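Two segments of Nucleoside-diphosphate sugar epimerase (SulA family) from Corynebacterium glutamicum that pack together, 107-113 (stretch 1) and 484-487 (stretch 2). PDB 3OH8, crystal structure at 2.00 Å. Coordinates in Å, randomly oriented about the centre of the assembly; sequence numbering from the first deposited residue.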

# COMPACT_ATOMS: atom_id res chain seq x y z
N ASP A 107 21.70 4.15 -4.14
CA ASP A 107 21.07 4.33 -5.44
C ASP A 107 21.86 5.38 -6.20
O ASP A 107 22.13 6.46 -5.68
CB ASP A 107 19.64 4.82 -5.30
CG ASP A 107 18.74 3.78 -4.68
OD1 ASP A 107 18.40 2.80 -5.38
OD2 ASP A 107 18.38 3.95 -3.50
N SER A 108 22.21 5.06 -7.44
CA SER A 108 22.87 6.02 -8.30
C SER A 108 22.10 6.07 -9.62
O SER A 108 22.07 5.10 -10.37
CB SER A 108 24.33 5.62 -8.54
OG SER A 108 24.96 6.54 -9.41
N VAL A 109 21.46 7.20 -9.89
CA VAL A 109 20.74 7.35 -11.15
C VAL A 109 21.43 8.38 -12.05
O VAL A 109 21.70 9.51 -11.63
CB VAL A 109 19.25 7.69 -10.94
CG1 VAL A 109 19.10 8.90 -10.04
CG2 VAL A 109 18.57 7.94 -12.28
N SER A 110 21.74 7.97 -13.26
CA SER A 110 22.30 8.88 -14.26
C SER A 110 21.13 9.40 -15.09
O SER A 110 20.37 8.62 -15.66
CB SER A 110 23.31 8.14 -15.13
OG SER A 110 24.08 9.05 -15.90
N THR A 111 20.98 10.72 -15.13
CA THR A 111 19.86 11.37 -15.82
C THR A 111 20.09 12.89 -15.81
O THR A 111 20.78 13.41 -14.93
CB THR A 111 18.50 11.01 -15.18
OG1 THR A 111 17.44 11.63 -15.91
CG2 THR A 111 18.43 11.48 -13.73
N ARG A 112 19.53 13.60 -16.78
CA ARG A 112 19.78 15.03 -16.87
C ARG A 112 18.87 15.83 -15.95
O ARG A 112 19.04 17.04 -15.80
CB ARG A 112 19.73 15.54 -18.31
CG ARG A 112 20.97 15.17 -19.11
CD ARG A 112 21.27 16.13 -20.24
NE ARG A 112 22.64 15.98 -20.71
CZ ARG A 112 23.03 15.04 -21.57
NH1 ARG A 112 22.15 14.18 -22.06
NH2 ARG A 112 24.31 14.97 -21.94
N LEU A 113 17.91 15.14 -15.35
CA LEU A 113 17.05 15.75 -14.34
C LEU A 113 17.89 16.21 -13.16
O LEU A 113 18.74 15.47 -12.69
CB LEU A 113 16.01 14.74 -13.84
CG LEU A 113 15.17 13.99 -14.86
CD1 LEU A 113 14.31 12.95 -14.17
CD2 LEU A 113 14.31 14.98 -15.64
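Stretch 2 (484-487) NLED

Stretch 2 is an irregular segment, with no regular helix or strand, and it lies against the end of a strand in stretch 1. That strand runs through Ser110, and the chain continues from Thr111 as loop or turn. The two segments are far apart in sequence but belong to one chain. No crossing angle applies. The register gives the direction: Ser110 lies nearest Leu485, with 5.2 Å between their CA atoms, and Arg112 lies nearest Asn484, with 5.3 Å between theirs. As stretch 1 advances, stretch 2 steps back, so the segments run in opposite senses here.

Leu485 covers the most surface. Its backbone is extended, with phi/psi of -78/153. The CA-to-CB bond points sideways, but the end of the side chain comes nearer to stretch 1. CD1 of Leu485 reaches 3.1 Å from C of Thr111 and also 3.1 Å from CG of Arg112. These are tight contacts for carbon atoms. Chi2 of Leu485, at 30°, falls between the usual wells.

Arg112 is exposed, and Leu485 is its one residue contact within 4.5 Å across the stretches. CD2 of Leu485 lies over one face of its guanidinium group. Leucine offers only carbon to this face. No salt bridge crosses between the stretches.

Ser110 supplies the polar anchor. The CA-to-CB bond of Ser110 points toward stretch 2, and chi1 is in the t rotamer. N of Glu486 donates a hydrogen bond to OG of Ser110, at 2.9 Å and an angle of 160°. The same OG lies 3.7 Å from CA of Leu485, so the serine packs closely against the backbone of Leu485.

Beyond Glu486 the segments separate. Asp487 makes no contact with stretch 1, and its side chain caps the start of a helix that follows.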

# COMPACT_ATOMS: atom_id res chain seq x y z
N ASN A 484 23.76 16.81 -15.26
CA ASN A 484 24.85 16.17 -16.01
C ASN A 484 24.90 14.66 -15.77
O ASN A 484 24.83 14.20 -14.63
CB ASN A 484 26.19 16.82 -15.65
N LEU A 485 25.03 13.91 -16.86
CA LEU A 485 25.08 12.45 -16.81
C LEU A 485 26.45 11.93 -16.38
O LEU A 485 27.47 12.59 -16.60
CB LEU A 485 24.74 11.85 -18.18
CG LEU A 485 23.27 11.64 -18.54
CD1 LEU A 485 22.40 12.66 -17.86
CD2 LEU A 485 23.09 11.70 -20.04
N GLU A 486 26.47 10.75 -15.78
CA GLU A 486 27.72 10.12 -15.33
C GLU A 486 28.03 8.85 -16.13
O GLU A 486 27.16 8.00 -16.30
CB GLU A 486 27.64 9.76 -13.85
CG GLU A 486 28.02 10.87 -12.88
CD GLU A 486 27.91 10.44 -11.42
OE1 GLU A 486 28.04 9.23 -11.14
OE2 GLU A 486 27.71 11.32 -10.56
N ASP A 487 29.26 8.72 -16.59
CA ASP A 487 29.69 7.48 -17.22
C ASP A 487 29.97 6.44 -16.14
O ASP A 487 30.10 6.79 -14.96
CB ASP A 487 30.92 7.71 -18.13
CG ASP A 487 32.24 7.83 -17.36
OD1 ASP A 487 33.12 8.59 -17.83
OD2 ASP A 487 32.41 7.18 -16.31